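Local coordinates for protein (alpha-2u-globulin) (Rattus norvegicus, PDB 2A2U), which is a lipocalin of the rat that probably carries small hydrophobic molecules in its barrel and forms a complex with a hyaline droplet inducer, at residues A[32-37]-A[112-117]; A[55-60]-A[133-138]; A[75-80]-A[84-89]. All coordinates share one frame; numbering follows the deposited sequence.

All three contacts reach the same curled antiparallel sheet of the lipocalin barrel. In chain order the segments run 32-37, 55-60, 75-80, 84-89, 112-117 and 133-138: contacts 1 and 2 alternate, and the local hairpin of contact 3 falls between the two segments of each. The centres of contacts 2 and 3 are about 13 Å apart, those of 1 and 2 about 18 Å, and those of 1 and 3 about 21 Å. Contacts 2 and 3 touch, with a probable hydrogen bond from Arg-76 N to Phe-60 O. Contacts 1 and 2 also touch, through Leu-112 and Met-136, and strands 36-44 and 131-140 are neighbours; together the contacts join one end of the barrel, its interior and its wall.

Contact 1: A[32-37]-A[112-117]; sequences AKLNGD and LKTDYD
Thr-114 OG1 is held by two backbone groups while Leu-34 CD2 packs against it at 3.7 Å. It accepts from Tyr-116 N at 3.2 Å, with an N-H...O angle of 153°, which makes an ST turn, and donates to the carbonyl oxygen of Tyr-119. With this buried hydroxyl so engaged, Thr-114 CG2 lies against one face of the Tyr-116 ring. Lys-33 occupies the opposite face: its CD stands 3.9 Å from the ring centroid in a CH-pi contact, and its CB comes to 3.4 Å from Tyr-116 CD1. The chain, extended beyond CG (chi2 176°), lifts the ammonium higher above the same face, with Lys-33 NZ 5.1 Å from the centroid, where any cation-pi attraction is at most weak. The phenol oxygen takes a hydrogen bond from Asp-30 N. An alanine at Tyr-116 would be likely to leave a gap between Lys-33 and Thr-114 and deprive Asp-30 N of its partner. The 3-10 turn leading into strand 36-44 and its Gly-X-Trp signature thus meets the Thr-Asp-Tyr loop between strands 106-114 and 119-128, with Arg-141 bonding to the carbonyls of Asn-35 and Tyr-116, a meeting of three sequence motifs characteristic of kernel lipocalins.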
# COMPACT_ATOMS: atom_id res chain seq x y z
N ALA A 32 -20.84 -9.58 5.43
CA ALA A 32 -21.07 -8.56 6.44
C ALA A 32 -21.11 -9.15 7.84
O ALA A 32 -20.68 -8.51 8.80
CB ALA A 32 -22.37 -7.84 6.16
N LYS A 33 -21.61 -10.37 7.96
CA LYS A 33 -21.70 -11.04 9.25
C LYS A 33 -20.40 -11.61 9.78
O LYS A 33 -20.36 -12.13 10.89
CB LYS A 33 -22.74 -12.15 9.18
CG LYS A 33 -24.14 -11.66 9.00
CD LYS A 33 -25.05 -12.84 8.84
CE LYS A 33 -26.49 -12.39 8.71
NZ LYS A 33 -27.36 -13.56 8.40
N LEU A 34 -19.34 -11.53 8.98
CA LEU A 34 -18.03 -12.03 9.38
C LEU A 34 -17.29 -11.00 10.23
O LEU A 34 -16.24 -11.29 10.80
CB LEU A 34 -17.20 -12.38 8.15
CG LEU A 34 -17.72 -13.51 7.28
CD1 LEU A 34 -16.87 -13.63 6.04
CD2 LEU A 34 -17.69 -14.82 8.06
N ASN A 35 -17.86 -9.81 10.33
CA ASN A 35 -17.28 -8.73 11.11
C ASN A 35 -17.14 -9.15 12.56
O ASN A 35 -18.03 -9.81 13.10
CB ASN A 35 -18.16 -7.48 11.03
CG ASN A 35 -17.40 -6.25 10.57
OD1 ASN A 35 -17.98 -5.36 9.96
ND2 ASN A 35 -16.11 -6.21 10.85
N GLY A 36 -16.03 -8.80 13.19
CA GLY A 36 -15.87 -9.15 14.59
C GLY A 36 -14.60 -9.88 14.94
O GLY A 36 -13.71 -10.02 14.12
N ASP A 37 -14.52 -10.35 16.17
CA ASP A 37 -13.36 -11.06 16.65
C ASP A 37 -13.35 -12.52 16.28
O ASP A 37 -14.38 -13.18 16.32
CB ASP A 37 -13.26 -10.92 18.16
CG ASP A 37 -13.05 -9.49 18.59
OD1 ASP A 37 -12.01 -8.91 18.24
OD2 ASP A 37 -13.93 -8.94 19.26
N LEU A 112 -14.60 -20.90 2.41
CA LEU A 112 -15.06 -22.25 2.17
C LEU A 112 -16.38 -22.60 2.84
O LEU A 112 -17.30 -23.08 2.18
CB LEU A 112 -13.98 -23.24 2.59
CG LEU A 112 -13.78 -24.46 1.72
CD1 LEU A 112 -13.51 -24.02 0.30
CD2 LEU A 112 -12.62 -25.28 2.25
N LYS A 113 -16.47 -22.36 4.15
CA LYS A 113 -17.68 -22.66 4.91
C LYS A 113 -17.76 -21.82 6.19
O LYS A 113 -16.75 -21.59 6.84
CB LYS A 113 -17.72 -24.16 5.25
CG LYS A 113 -19.00 -24.62 5.93
CD LYS A 113 -19.02 -26.13 6.12
CE LYS A 113 -19.33 -26.87 4.82
NZ LYS A 113 -20.74 -26.66 4.36
N THR A 114 -18.95 -21.35 6.52
CA THR A 114 -19.15 -20.55 7.72
C THR A 114 -20.58 -20.66 8.22
O THR A 114 -21.50 -20.89 7.43
CB THR A 114 -18.83 -19.05 7.46
OG1 THR A 114 -18.76 -18.35 8.71
CG2 THR A 114 -19.91 -18.41 6.62
N ASP A 115 -20.75 -20.58 9.53
CA ASP A 115 -22.07 -20.63 10.14
C ASP A 115 -22.28 -19.27 10.81
O ASP A 115 -23.26 -19.04 11.51
CB ASP A 115 -22.18 -21.80 11.13
CG ASP A 115 -21.62 -21.49 12.49
OD1 ASP A 115 -20.65 -20.72 12.60
OD2 ASP A 115 -22.15 -22.06 13.47
N TYR A 116 -21.31 -18.39 10.58
CA TYR A 116 -21.26 -17.01 11.07
C TYR A 116 -20.88 -16.72 12.51
O TYR A 116 -19.97 -15.92 12.77
CB TYR A 116 -22.53 -16.26 10.69
CG TYR A 116 -22.77 -16.15 9.21
CD1 TYR A 116 -21.97 -15.34 8.40
CD2 TYR A 116 -23.79 -16.87 8.60
CE1 TYR A 116 -22.21 -15.23 7.04
CE2 TYR A 116 -24.03 -16.77 7.25
CZ TYR A 116 -23.24 -15.96 6.47
OH TYR A 116 -23.55 -15.87 5.15
N ASP A 117 -21.56 -17.34 13.47
CA ASP A 117 -21.26 -17.07 14.88
C ASP A 117 -20.44 -18.11 15.61
O ASP A 117 -20.34 -18.07 16.84
CB ASP A 117 -22.52 -16.71 15.67
CG ASP A 117 -23.69 -17.59 15.33
OD1 ASP A 117 -23.55 -18.83 15.39
OD2 ASP A 117 -24.76 -17.04 15.00

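Contact 2: A[55-60]-A[133-138]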
# COMPACT_ATOMS: atom_id res chain seq x y z
N GLY A 55 6.92 -19.99 10.92
CA GLY A 55 6.35 -20.03 9.58
C GLY A 55 5.51 -18.79 9.37
O GLY A 55 4.79 -18.36 10.27
N SER A 56 5.60 -18.20 8.18
CA SER A 56 4.85 -16.98 7.87
C SER A 56 3.34 -17.17 7.91
O SER A 56 2.61 -16.23 8.19
CB SER A 56 5.23 -16.47 6.48
OG SER A 56 4.76 -17.33 5.46
N MET A 57 2.87 -18.38 7.61
CA MET A 57 1.44 -18.65 7.61
C MET A 57 0.86 -19.04 8.97
O MET A 57 -0.36 -19.14 9.12
CB MET A 57 1.10 -19.69 6.54
CG MET A 57 1.44 -19.26 5.11
SD MET A 57 0.73 -17.68 4.62
CE MET A 57 1.96 -17.17 3.35
N ARG A 58 1.72 -19.27 9.96
CA ARG A 58 1.25 -19.60 11.30
C ARG A 58 0.82 -18.29 11.96
O ARG A 58 1.55 -17.72 12.78
CB ARG A 58 2.34 -20.27 12.14
CG ARG A 58 1.89 -20.58 13.57
CD ARG A 58 3.01 -21.12 14.45
NE ARG A 58 3.03 -22.58 14.49
CZ ARG A 58 2.79 -23.30 15.58
NH1 ARG A 58 2.50 -22.71 16.73
NH2 ARG A 58 2.83 -24.63 15.51
N VAL A 59 -0.34 -17.78 11.56
CA VAL A 59 -0.85 -16.53 12.09
C VAL A 59 -1.95 -16.74 13.11
O VAL A 59 -2.76 -17.65 12.99
CB VAL A 59 -1.36 -15.58 10.96
CG1 VAL A 59 -0.32 -15.46 9.86
CG2 VAL A 59 -2.69 -16.07 10.40
N PHE A 60 -1.96 -15.88 14.13
CA PHE A 60 -2.93 -15.94 15.19
C PHE A 60 -3.93 -14.81 15.01
O PHE A 60 -3.71 -13.68 15.45
CB PHE A 60 -2.20 -15.84 16.53
CG PHE A 60 -1.07 -16.81 16.68
CD1 PHE A 60 -1.27 -18.17 16.42
CD2 PHE A 60 0.19 -16.39 17.06
CE1 PHE A 60 -0.23 -19.08 16.54
CE2 PHE A 60 1.24 -17.30 17.19
CZ PHE A 60 1.02 -18.65 16.93
N PHE A 133 1.29 -23.22 -3.11
CA PHE A 133 0.93 -24.13 -2.04
C PHE A 133 -0.41 -23.77 -1.46
O PHE A 133 -0.82 -22.61 -1.49
CB PHE A 133 2.03 -24.23 -0.95
CG PHE A 133 2.10 -23.05 -0.01
CD1 PHE A 133 1.25 -22.97 1.09
CD2 PHE A 133 3.05 -22.06 -0.20
CE1 PHE A 133 1.35 -21.90 1.99
CE2 PHE A 133 3.15 -20.99 0.69
CZ PHE A 133 2.30 -20.91 1.78
N GLN A 134 -1.14 -24.79 -1.01
CA GLN A 134 -2.45 -24.61 -0.41
C GLN A 134 -2.32 -24.40 1.09
O GLN A 134 -1.39 -24.90 1.72
CB GLN A 134 -3.32 -25.83 -0.66
CG GLN A 134 -3.81 -25.98 -2.07
CD GLN A 134 -4.85 -27.07 -2.16
OE1 GLN A 134 -5.86 -27.03 -1.47
NE2 GLN A 134 -4.59 -28.07 -3.00
N LEU A 135 -3.29 -23.69 1.64
CA LEU A 135 -3.36 -23.42 3.07
C LEU A 135 -4.83 -23.38 3.46
O LEU A 135 -5.63 -22.77 2.76
CB LEU A 135 -2.74 -22.07 3.39
CG LEU A 135 -2.90 -21.73 4.87
CD1 LEU A 135 -1.93 -22.55 5.67
CD2 LEU A 135 -2.62 -20.28 5.09
N MET A 136 -5.19 -24.04 4.55
CA MET A 136 -6.57 -24.03 5.02
C MET A 136 -6.61 -23.70 6.49
O MET A 136 -5.83 -24.22 7.27
CB MET A 136 -7.25 -25.36 4.73
CG MET A 136 -7.80 -25.40 3.33
SD MET A 136 -8.64 -26.90 2.94
CE MET A 136 -10.13 -26.71 3.84
N VAL A 137 -7.49 -22.79 6.86
CA VAL A 137 -7.60 -22.40 8.26
C VAL A 137 -9.02 -22.40 8.78
O VAL A 137 -9.98 -22.18 8.03
CB VAL A 137 -7.00 -21.00 8.51
CG1 VAL A 137 -5.51 -21.02 8.33
CG2 VAL A 137 -7.59 -20.00 7.55
N LEU A 138 -9.13 -22.69 10.07
CA LEU A 138 -10.41 -22.71 10.77
C LEU A 138 -10.32 -21.65 11.85
O LEU A 138 -9.39 -21.66 12.65
CB LEU A 138 -10.67 -24.08 11.41
CG LEU A 138 -11.88 -24.21 12.33
CD1 LEU A 138 -13.14 -23.92 11.55
CD2 LEU A 138 -11.94 -25.61 12.91
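A small, wholly apolar contact in the buried interior of the barrel brings the loop between strands 36-44 and 60-67 against the inward-facing side chains of strand 131-140. One loop residue, Met-57, makes it with two strand residues. It stands in a type I turn running from Gly-55 to Arg-58, which is closed by the bond from Arg-58 N to Gly-55 O (3.2 Å). Met-57 CB lies 4.0 Å from Leu-135 CD2, and its CG reaches the rim of the Phe-133 ring, 3.8 Å from CZ and close to the ring plane. The methionine thus meets this aromatic at its edge. A bend at chi2 (-54°) folds the thioether back, and the terminal CE also comes within 4.1 Å of Phe-133 CZ. Phe-133 has its CG between the backbone N and the carbonyl carbon (chi1 76°), which sends the ring out from the strand to meet the loop. Backbone bonds of Phe-133 and Leu-135 to Asn-126 and Leu-124 fix the strand behind them. With no hydrogen bond or charge pair across it, the contact rests on van der Waals packing and the burial of apolar surface, and the apolar lining it contributes is consistent with an interior suited to hydrophobic ligands.

Contact 3: A[75-80]-A[84-89]; sequences FRIKEN and RELYLV
Strands 70-78 and 83-92 form a beta hairpin in the barrel wall, and this contact is the part of its ladder next to the turn. Two hydrogen-bonded pairs flank a non-hydrogen-bonded one. Leu-86 N reaches Phe-75 O at 3.0 Å, and Phe-75 N returns a bond to Leu-86 O at 3.2 Å. Nearer the turn, Arg-84 N binds Ile-77 O at 2.7 Å and Ile-77 N binds Arg-84 O at 3.0 Å. The strand segments are strongly twisted, with 137° between their directions. Phe-75, Ile-77 and Leu-86 project from the same face, with Arg-84 at its turn end. A chi1 of 63° tucks the Phe-75 ring over toward the neighbouring strand. Leu-86 CB lies over a face of this ring, 3.7 Å from CZ, whereas Leu-88 CG meets its edge, 3.9 Å from CE1. Ile-77 CG2 packs beside Leu-86 CD1. Arg-76 and Glu-85 share the other face in a long salt bridge, NE to OE1 3.7 Å, their guanidinium and carboxylate planes 43° apart and so not coplanar. Close to the turn, poorly ordered Glu-79 and Arg-84 are paired OE2 to NH1 at 3.2 Å, a salt bridge whose hydrogen bond is weak. Tyr-87 turns from the hairpin partner to stack on Tyr-87 of the second subunit, while its OH bonds to Asp-65 of its own chain. Cys-83, just before Arg-84, is joined to Cys-176 by a disulfide that ties the C-terminal tail to the hairpin. Successive antiparallel neighbours, hydrogen-bonded edge to edge and mostly linked by hairpin turns, make up the up-and-down barrel of the lipocalins.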
# COMPACT_ATOMS: atom_id res chain seq x y z
N PHE A 75 -4.12 -9.43 13.06
CA PHE A 75 -3.65 -10.68 13.66
C PHE A 75 -2.25 -10.54 14.24
O PHE A 75 -1.59 -9.54 14.01
CB PHE A 75 -3.61 -11.76 12.59
CG PHE A 75 -2.65 -11.46 11.48
CD1 PHE A 75 -3.00 -10.58 10.46
CD2 PHE A 75 -1.38 -12.02 11.47
CE1 PHE A 75 -2.09 -10.25 9.45
CE2 PHE A 75 -0.46 -11.70 10.46
CZ PHE A 75 -0.82 -10.81 9.45
N ARG A 76 -1.81 -11.56 14.96
CA ARG A 76 -0.49 -11.55 15.57
C ARG A 76 0.37 -12.65 14.99
O ARG A 76 -0.14 -13.67 14.52
CB ARG A 76 -0.56 -11.72 17.08
CG ARG A 76 -1.04 -10.50 17.80
CD ARG A 76 -0.36 -10.35 19.13
NE ARG A 76 -1.17 -9.56 20.04
CZ ARG A 76 -2.17 -10.07 20.77
NH1 ARG A 76 -2.46 -11.37 20.69
NH2 ARG A 76 -2.91 -9.27 21.52
N ILE A 77 1.67 -12.45 15.06
CA ILE A 77 2.60 -13.43 14.54
C ILE A 77 3.87 -13.36 15.37
O ILE A 77 4.34 -12.29 15.72
CB ILE A 77 2.87 -13.19 13.04
CG1 ILE A 77 3.73 -14.31 12.48
CG2 ILE A 77 3.55 -11.85 12.82
CD1 ILE A 77 3.73 -14.36 10.99
N LYS A 78 4.39 -14.53 15.73
CA LYS A 78 5.60 -14.61 16.53
C LYS A 78 6.82 -14.62 15.63
O LYS A 78 7.15 -15.65 15.03
CB LYS A 78 5.56 -15.89 17.36
CG LYS A 78 6.12 -15.75 18.74
CD LYS A 78 5.95 -17.08 19.45
CE LYS A 78 6.18 -16.95 20.94
NZ LYS A 78 5.96 -18.27 21.61
N GLU A 79 7.45 -13.47 15.48
CA GLU A 79 8.64 -13.33 14.65
C GLU A 79 9.81 -13.29 15.63
O GLU A 79 9.99 -12.30 16.34
CB GLU A 79 8.59 -12.02 13.85
CG GLU A 79 7.29 -11.78 13.08
CD GLU A 79 7.09 -10.31 12.73
OE1 GLU A 79 7.78 -9.45 13.33
OE2 GLU A 79 6.24 -10.00 11.88
N ASN A 80 10.55 -14.40 15.71
CA ASN A 80 11.70 -14.50 16.61
C ASN A 80 11.33 -14.31 18.08
O ASN A 80 11.83 -13.40 18.75
CB ASN A 80 12.80 -13.52 16.19
CG ASN A 80 13.28 -13.77 14.78
OD1 ASN A 80 13.75 -14.86 14.46
ND2 ASN A 80 13.14 -12.77 13.92
N ARG A 84 4.43 -9.94 17.04
CA ARG A 84 4.25 -8.71 16.29
C ARG A 84 2.78 -8.57 15.89
O ARG A 84 2.12 -9.54 15.54
CB ARG A 84 5.19 -8.74 15.07
CG ARG A 84 4.89 -7.75 13.95
CD ARG A 84 6.15 -7.01 13.49
NE ARG A 84 5.86 -6.01 12.46
CZ ARG A 84 6.28 -6.10 11.19
NH1 ARG A 84 7.00 -7.14 10.79
NH2 ARG A 84 5.96 -5.14 10.32
N GLU A 85 2.26 -7.35 16.01
CA GLU A 85 0.87 -7.03 15.67
C GLU A 85 0.81 -6.48 14.24
O GLU A 85 1.47 -5.50 13.91
CB GLU A 85 0.37 -5.97 16.66
CG GLU A 85 -1.09 -5.58 16.52
CD GLU A 85 -2.03 -6.60 17.09
OE1 GLU A 85 -2.32 -6.56 18.30
OE2 GLU A 85 -2.50 -7.45 16.31
N LEU A 86 -0.00 -7.11 13.39
CA LEU A 86 -0.12 -6.70 11.99
C LEU A 86 -1.57 -6.51 11.56
O LEU A 86 -2.49 -6.83 12.29
CB LEU A 86 0.54 -7.73 11.08
CG LEU A 86 2.04 -7.98 11.26
CD1 LEU A 86 2.50 -9.02 10.26
CD2 LEU A 86 2.80 -6.68 11.07
N TYR A 87 -1.77 -5.97 10.36
CA TYR A 87 -3.10 -5.75 9.80
C TYR A 87 -2.98 -5.71 8.29
O TYR A 87 -2.28 -4.87 7.74
CB TYR A 87 -3.68 -4.43 10.30
CG TYR A 87 -5.16 -4.24 9.97
CD1 TYR A 87 -5.57 -3.85 8.69
CD2 TYR A 87 -6.14 -4.49 10.93
CE1 TYR A 87 -6.92 -3.70 8.37
CE2 TYR A 87 -7.49 -4.34 10.63
CZ TYR A 87 -7.87 -3.96 9.34
OH TYR A 87 -9.22 -3.82 9.04
N LEU A 88 -3.68 -6.63 7.61
CA LEU A 88 -3.63 -6.70 6.15
C LEU A 88 -4.99 -6.51 5.55
O LEU A 88 -6.00 -6.91 6.12
CB LEU A 88 -3.07 -8.05 5.69
CG LEU A 88 -1.63 -8.42 6.05
CD1 LEU A 88 -1.32 -9.82 5.58
CD2 LEU A 88 -0.69 -7.43 5.42
N VAL A 89 -5.03 -5.89 4.38
CA VAL A 89 -6.28 -5.69 3.66
C VAL A 89 -6.28 -6.63 2.45
O VAL A 89 -5.29 -6.74 1.74
CB VAL A 89 -6.45 -4.24 3.20
CG1 VAL A 89 -7.68 -4.11 2.31
CG2 VAL A 89 -6.61 -3.33 4.40